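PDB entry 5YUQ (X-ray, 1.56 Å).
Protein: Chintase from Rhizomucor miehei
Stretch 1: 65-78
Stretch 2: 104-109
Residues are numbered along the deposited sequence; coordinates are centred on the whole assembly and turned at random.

Stretch 1 65-78: GGWTGSLYFSDLLK
Stretch 2, residues 104-109: LDWEYP

The most unusual feature of this contact is a reciprocal stack in which two aromatic residues each lay a CB over the other's ring. Phe73 (chi1 m, chi2 -76°) forms an offset stack with the five-membered ring of Trp106 (-73/119; chi1 t, chi2 -5°), the centroids 4.5 Å apart and the planes 13° from parallel. The offset lets each CB sit over the other's ring: Phe73 CB is 3.4 Å from the centroid of the Trp106 five-membered ring, and Trp106 CB 3.9 Å from that of Phe73.

The backbones meet as parallel neighbours at a single bridge, Gly65 with Asp105, whose CA atoms are 4.8 Å apart. Leu104 and Asp105 belong to a strand that begins earlier in the chain (Asp105 phi/psi -125/58). Gly66 N donates to Asp105 O at 2.8 Å with a nearly straight N-H...O angle of 165°. Gly65 (119/-121) makes this approach possible: it could not carry a CB, which would fall 2.5 Å from Asp105 O and also press on the preceding carbonyl. Gly66 (91/174) is confined to glycine by its own backbone. The chain then turns through Trp67 (-54/-50), Thr68 (-93/3) and Gly69 (-110/21), with Gly69 N bonded to Gly66 O at 3.1 Å. A CB on Gly69 would strike Gly65 O at 2.2 Å.

Ser70 (-112/10, chi1 m) ties this turn to the second stretch. Its CA-to-CB bond points toward that stretch, and its hydroxyl works in both directions: Ser70 OG donates to Gly66 O at 2.8 Å and accepts from Glu107 N at 2.9 Å, the latter at 171°. The loop is thus braced internally and also accepts the Glu107 amide.

After Leu71 (-58/-39) and Tyr72 (-112/-3), the chain is helical from Phe73 onward, with Leu77 N bonded to Phe73 O at 3.0 Å. Here the packing centres on Trp106, the residue most covered by the opposing stretch. One helical turn on from Phe73, Leu77 (m, t) brings CD1 to 3.7 Å from Trp106 CZ3, while Ser74 CB packs 3.9 Å from Trp106 CZ2.

At the more open side, Trp67 (chi1 t, chi2 -105°) presents its ring edge to Glu107 (-120/86; m, t, chi3 -1°), with Trp67 CE3 3.2 Å from Glu107 OE1; the polarised ring C-H suits a carboxylate oxygen. Trp67 CZ3 also meets Tyr108 CE2 at 4.3 Å, Tyr108 adopting chi1 m and chi2 -88°. Within the second stretch, the bond between Glu107 and Tyr108 is cis, and Asp105 OD1 lies 2.9 Å from Glu107 OE2. Both oxygens are acceptors, so the approach is not in itself a hydrogen bond; a separation this short would be eased if one of the acids were protonated, a point the coordinates leave open. Water 1 bridges the backbones, donating to Trp67 O at 2.8 Å and Glu107 O at 2.6 Å. Water 2 accepts from Trp67 N at 3.2 Å and donates to Glu107 OE2 at 3.3 Å.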

ATOM      1  N   GLY A  65       9.497  -2.472  -7.153  1.00 12.21           N
ATOM      2  CA  GLY A  65       8.305  -3.177  -7.596  1.00 13.54           C
ATOM      3  C   GLY A  65       7.157  -2.209  -7.772  1.00 14.11           C
ATOM      4  O   GLY A  65       7.261  -1.257  -8.549  1.00 14.04           O
ATOM      5  N   GLY A  66       6.071  -2.434  -7.036  1.00 11.23           N
ATOM      6  CA  GLY A  66       4.866  -1.638  -7.179  1.00 13.00           C
ATOM      7  C   GLY A  66       3.942  -2.265  -8.202  1.00 15.54           C
ATOM      8  O   GLY A  66       4.285  -3.260  -8.831  1.00 16.20           O
ATOM      9  N   TRP A  67       2.763  -1.722  -8.356  1.00 14.38           N
ATOM     10  CA  TRP A  67       1.790  -2.312  -9.259  1.00 15.24           C
ATOM     11  C   TRP A  67       2.262  -2.541 -10.666  1.00 16.29           C
ATOM     12  O   TRP A  67       2.056  -3.565 -11.183  1.00 16.67           O
ATOM     13  CB  TRP A  67       0.497  -1.438  -9.298  1.00 15.33           C
ATOM     14  CG  TRP A  67      -0.582  -1.995 -10.057  1.00 17.17           C
ATOM     15  CD1 TRP A  67      -0.981  -1.603 -11.277  1.00 17.40           C
ATOM     16  CD2 TRP A  67      -1.467  -3.025  -9.642  1.00 17.39           C
ATOM     17  NE1 TRP A  67      -1.995  -2.371 -11.682  1.00 21.64           N
ATOM     18  CE2 TRP A  67      -2.374  -3.207 -10.690  1.00 17.08           C
ATOM     19  CE3 TRP A  67      -1.578  -3.815  -8.512  1.00 19.77           C
ATOM     20  CZ2 TRP A  67      -3.358  -4.167 -10.662  1.00 22.46           C
ATOM     21  CZ3 TRP A  67      -2.570  -4.756  -8.471  1.00 26.24           C
ATOM     22  CH2 TRP A  67      -3.456  -4.926  -9.573  1.00 27.18           C
ATOM     23  N   THR A  68       2.840  -1.548 -11.291  1.00 17.32           N
ATOM     24  CA  THR A  68       3.274  -1.707 -12.677  1.00 16.18           C
ATOM     25  C   THR A  68       4.720  -2.151 -12.786  1.00 15.28           C
ATOM     26  O   THR A  68       5.246  -2.277 -13.888  1.00 16.41           O
ATOM     27  CB  THR A  68       3.079  -0.407 -13.499  1.00 16.09           C
ATOM     28  OG1 THR A  68       3.855   0.655 -12.923  1.00 18.20           O
ATOM     29  CG2 THR A  68       1.625  -0.003 -13.508  1.00 22.46           C
ATOM     30  N   GLY A  69       5.361  -2.391 -11.640  1.00 15.66           N
ATOM     31  CA  GLY A  69       6.753  -2.802 -11.614  1.00 16.51           C
ATOM     32  C   GLY A  69       6.968  -4.240 -11.178  1.00 14.89           C
ATOM     33  O   GLY A  69       8.062  -4.606 -10.759  1.00 14.62           O
ATOM     34  N   SER A  70       5.933  -5.066 -11.292  1.00 12.38           N
ATOM     35  CA  SER A  70       6.010  -6.436 -10.785  1.00 14.58           C
ATOM     36  C   SER A  70       6.003  -7.494 -11.884  1.00 17.48           C
ATOM     37  O   SER A  70       5.904  -8.682 -11.587  1.00 15.42           O
ATOM     38  CB  SER A  70       4.865  -6.696  -9.798  1.00 13.66           C
ATOM     39  OG  SER A  70       5.057  -5.948  -8.595  1.00 13.91           O
ATOM     40  N   LEU A  71       6.145  -7.073 -13.138  1.00 15.15           N
ATOM     41  CA  LEU A  71       6.063  -8.000 -14.278  1.00 16.22           C
ATOM     42  C   LEU A  71       7.076  -9.126 -14.202  1.00 16.82           C
ATOM     43  O   LEU A  71       6.771 -10.268 -14.546  1.00 16.78           O
ATOM     44  CB  LEU A  71       6.294  -7.256 -15.592  1.00 17.43           C
ATOM     45  CG  LEU A  71       5.175  -6.365 -16.118  1.00 18.31           C
ATOM     46  CD1 LEU A  71       5.647  -5.593 -17.340  1.00 22.51           C
ATOM     47  CD2 LEU A  71       3.976  -7.229 -16.451  1.00 19.13           C
ATOM     48  N   TYR A  72       8.278  -8.801 -13.744  1.00 15.15           N
ATOM     49  CA  TYR A  72       9.410  -9.691 -13.936  1.00 15.96           C
ATOM     50  C   TYR A  72       9.975 -10.349 -12.692  1.00 13.71           C
ATOM     51  O   TYR A  72      10.892 -11.146 -12.813  1.00 15.78           O
ATOM     52  CB  TYR A  72      10.528  -8.961 -14.694  1.00 17.73           C
ATOM     53  CG  TYR A  72      10.066  -8.469 -16.036  1.00 20.42           C
ATOM     54  CD1 TYR A  72       9.733  -9.362 -17.044  1.00 21.17           C
ATOM     55  CD2 TYR A  72       9.946  -7.114 -16.293  1.00 21.81           C
ATOM     56  CE1 TYR A  72       9.286  -8.916 -18.274  1.00 26.35           C
ATOM     57  CE2 TYR A  72       9.506  -6.658 -17.527  1.00 22.96           C
ATOM     58  CZ  TYR A  72       9.182  -7.567 -18.508  1.00 26.69           C
ATOM     59  OH  TYR A  72       8.741  -7.127 -19.733  1.00 34.42           O
ATOM     60  N   PHE A  73       9.445 -10.029 -11.511  1.00 14.05           N
ATOM     61  CA  PHE A  73       9.941 -10.647 -10.276  1.00 12.64           C
ATOM     62  C   PHE A  73      10.015 -12.174 -10.384  1.00 15.18           C
ATOM     63  O   PHE A  73      11.041 -12.778 -10.072  1.00 12.95           O
ATOM     64  CB  PHE A  73       9.052 -10.290  -9.084  1.00 16.59           C
ATOM     65  CG  PHE A  73       9.390  -8.979  -8.415  1.00 14.74           C
ATOM     66  CD1 PHE A  73      10.490  -8.870  -7.582  1.00 16.74           C
ATOM     67  CD2 PHE A  73       8.563  -7.881  -8.573  1.00 16.57           C
ATOM     68  CE1 PHE A  73      10.784  -7.664  -6.944  1.00 16.19           C
ATOM     69  CE2 PHE A  73       8.852  -6.679  -7.939  1.00 18.22           C
ATOM     70  CZ  PHE A  73       9.956  -6.572  -7.130  1.00 17.41           C
ATOM     71  N   SER A  74       8.931 -12.804 -10.823  1.00 13.48           N
ATOM     72  CA  SER A  74       8.910 -14.266 -10.880  1.00 14.35           C
ATOM     73  C   SER A  74       9.987 -14.807 -11.810  1.00 12.91           C
ATOM     74  O   SER A  74      10.755 -15.676 -11.419  1.00 16.85           O
ATOM     75  CB  SER A  74       7.535 -14.770 -11.312  1.00 13.76           C
ATOM     76  OG  SER A  74       7.523 -16.194 -11.358  1.00 14.36           O
ATOM     77  N   ASP A  75      10.054 -14.277 -13.030  1.00 16.59           N
ATOM     78  CA  ASP A  75      11.079 -14.701 -13.983  1.00 17.95           C
ATOM     79  C   ASP A  75      12.485 -14.462 -13.451  1.00 18.65           C
ATOM     80  O   ASP A  75      13.358 -15.318 -13.576  1.00 17.12           O
ATOM     81  CB  ASP A  75      10.915 -13.961 -15.314  1.00 17.61           C
ATOM     82  CG  ASP A  75       9.698 -14.409 -16.092  1.00 20.33           C
ATOM     83  OD1 ASP A  75       9.143 -15.489 -15.787  1.00 19.43           O
ATOM     84  OD2 ASP A  75       9.294 -13.676 -17.022  1.00 23.35           O
ATOM     85  N   LEU A  76      12.706 -13.289 -12.863  1.00 15.81           N
ATOM     86  CA  LEU A  76      14.025 -12.940 -12.361  1.00 16.33           C
ATOM     87  C   LEU A  76      14.501 -13.919 -11.299  1.00 14.53           C
ATOM     88  O   LEU A  76      15.654 -14.336 -11.316  1.00 17.39           O
ATOM     89  CB  LEU A  76      14.035 -11.515 -11.804  1.00 15.16           C
ATOM     90  CG  LEU A  76      13.941 -10.391 -12.841  1.00 17.84           C
ATOM     91  CD1 LEU A  76      13.817  -9.027 -12.156  1.00 15.17           C
ATOM     92  CD2 LEU A  76      15.159 -10.409 -13.749  1.00 17.76           C
ATOM     93  N   LEU A  77      13.610 -14.303 -10.389  1.00 14.48           N
ATOM     94  CA  LEU A  77      14.035 -15.099  -9.235  1.00 16.14           C
ATOM     95  C   LEU A  77      14.064 -16.610  -9.468  1.00 15.69           C
ATOM     96  O   LEU A  77      14.690 -17.329  -8.696  1.00 17.59           O
ATOM     97  CB  LEU A  77      13.177 -14.787  -8.006  1.00 15.22           C
ATOM     98  CG  LEU A  77      13.140 -13.315  -7.592  1.00 17.68           C
ATOM     99  CD1 LEU A  77      12.356 -13.152  -6.298  1.00 17.76           C
ATOM    100  CD2 LEU A  77      14.550 -12.783  -7.439  1.00 15.45           C
ATOM    101  N   LYS A  78      13.409 -17.077 -10.529  1.00 14.01           N
ATOM    102  CA  LYS A  78      13.297 -18.522 -10.783  1.00 15.22           C
ATOM    103  C   LYS A  78      14.466 -19.064 -11.600  1.00 20.15           C
ATOM    104  O   LYS A  78      14.612 -20.276 -11.754  1.00 20.35           O
ATOM    105  CB  LYS A  78      11.960 -18.863 -11.458  1.00 18.18           C
ATOM    106  CG  LYS A  78      11.901 -18.590 -12.960  1.00 19.39           C
ATOM    107  CD  LYS A  78      10.532 -18.957 -13.516  1.00 20.51           C
ATOM    108  CE  LYS A  78      10.476 -18.780 -15.023  1.00 23.98           C
ATOM    109  NZ  LYS A  78       9.134 -19.151 -15.554  1.00 24.97           N
ATOM    110  N   LEU A 104      10.713  -4.256  -0.640  1.00 12.96           N
ATOM    111  CA  LEU A 104      10.327  -5.020  -1.823  1.00 11.70           C
ATOM    112  C   LEU A 104       8.807  -5.081  -1.912  1.00 12.59           C
ATOM    113  O   LEU A 104       8.140  -5.461  -0.955  1.00 13.27           O
ATOM    114  CB  LEU A 104      10.959  -6.419  -1.818  1.00 11.49           C
ATOM    115  CG  LEU A 104      12.490  -6.406  -1.719  1.00 14.08           C
ATOM    116  CD1 LEU A 104      13.061  -7.804  -1.970  1.00 17.51           C
ATOM    117  CD2 LEU A 104      13.113  -5.378  -2.653  1.00 16.59           C
ATOM    118  N   ASP A 105       8.268  -4.649  -3.052  1.00 12.02           N
ATOM    119  CA  ASP A 105       6.827  -4.504  -3.245  1.00 11.94           C
ATOM    120  C   ASP A 105       6.375  -5.298  -4.469  1.00 12.21           C
ATOM    121  O   ASP A 105       5.813  -4.767  -5.422  1.00 12.43           O
ATOM    122  CB  ASP A 105       6.481  -3.011  -3.386  1.00 10.95           C
ATOM    123  CG  ASP A 105       4.995  -2.726  -3.320  1.00 15.89           C
ATOM    124  OD1 ASP A 105       4.189  -3.627  -2.996  1.00 13.60           O
ATOM    125  OD2 ASP A 105       4.612  -1.570  -3.594  1.00 16.26           O
ATOM    126  N   TRP A 106       6.634  -6.591  -4.430  1.00 14.06           N
ATOM    127  CA  TRP A 106       6.161  -7.502  -5.456  1.00 12.29           C
ATOM    128  C   TRP A 106       4.661  -7.702  -5.278  1.00 13.87           C
ATOM    129  O   TRP A 106       4.204  -8.187  -4.237  1.00 12.98           O
ATOM    130  CB  TRP A 106       6.903  -8.826  -5.276  1.00 12.10           C
ATOM    131  CG  TRP A 106       6.614  -9.906  -6.277  1.00 13.52           C
ATOM    132  CD1 TRP A 106       5.692  -9.889  -7.283  1.00 15.21           C
ATOM    133  CD2 TRP A 106       7.275 -11.172  -6.357  1.00 11.82           C
ATOM    134  NE1 TRP A 106       5.738 -11.078  -7.985  1.00 13.26           N
ATOM    135  CE2 TRP A 106       6.701 -11.880  -7.430  1.00 11.70           C
ATOM    136  CE3 TRP A 106       8.300 -11.774  -5.620  1.00 15.17           C
ATOM    137  CZ2 TRP A 106       7.124 -13.152  -7.794  1.00 13.92           C
ATOM    138  CZ3 TRP A 106       8.716 -13.043  -5.974  1.00 14.79           C
ATOM    139  CH2 TRP A 106       8.130 -13.718  -7.056  1.00 13.53           C
ATOM    140  N   GLU A 107       3.900  -7.322  -6.297  1.00 11.29           N
ATOM    141  CA  GLU A 107       2.452  -7.435  -6.257  1.00 10.96           C
ATOM    142  C   GLU A 107       2.001  -8.348  -7.403  1.00 14.09           C
ATOM    143  O   GLU A 107       1.670  -7.840  -8.471  1.00 15.24           O
ATOM    144  CB  GLU A 107       1.801  -6.045  -6.373  1.00 12.02           C
ATOM    145  CG  GLU A 107       2.233  -5.088  -5.257  1.00 11.72           C
ATOM    146  CD  GLU A 107       1.507  -3.748  -5.293  1.00 15.50           C
ATOM    147  OE1 GLU A 107       0.670  -3.525  -6.192  1.00 26.65           O
ATOM    148  OE2 GLU A 107       1.768  -2.914  -4.403  1.00 24.13           O
ATOM    149  N   TYR A 108       1.967  -9.676  -7.219  1.00 14.99           N
ATOM    150  CA  TYR A 108       2.224 -10.374  -5.957  1.00 13.71           C
ATOM    151  C   TYR A 108       2.857 -11.721  -6.275  1.00 13.94           C
ATOM    152  O   TYR A 108       2.722 -12.217  -7.393  1.00 15.69           O
ATOM    153  CB  TYR A 108       0.904 -10.646  -5.230  1.00 14.44           C
ATOM    154  CG  TYR A 108       0.052  -9.430  -5.011  1.00 12.80           C
ATOM    155  CD1 TYR A 108       0.215  -8.642  -3.880  1.00 13.73           C
ATOM    156  CD2 TYR A 108      -0.920  -9.058  -5.936  1.00 17.64           C
ATOM    157  CE1 TYR A 108      -0.558  -7.521  -3.675  1.00 16.32           C
ATOM    158  CE2 TYR A 108      -1.695  -7.932  -5.740  1.00 18.54           C
ATOM    159  CZ  TYR A 108      -1.513  -7.170  -4.603  1.00 20.52           C
ATOM    160  OH  TYR A 108      -2.282  -6.050  -4.390  1.00 22.31           O
ATOM    161  N   PRO A 109       3.549 -12.333  -5.299  1.00 14.62           N
ATOM    162  CA  PRO A 109       4.064 -13.680  -5.550  1.00 12.36           C
ATOM    163  C   PRO A 109       2.962 -14.661  -5.957  1.00 12.35           C
ATOM    164  O   PRO A 109       1.904 -14.701  -5.319  1.00 14.45           O
ATOM    165  CB  PRO A 109       4.636 -14.093  -4.193  1.00 13.92           C
ATOM    166  CG  PRO A 109       5.045 -12.793  -3.557  1.00 12.17           C
ATOM    167  CD  PRO A 109       4.025 -11.780  -4.015  1.00 12.70           C
TER
HETATM  168  O   HOH W   1       1.099  -6.028 -10.244  1.00 15.27           O
HETATM  169  O   HOH W   2       1.466  -0.064  -6.007  1.00 26.20           O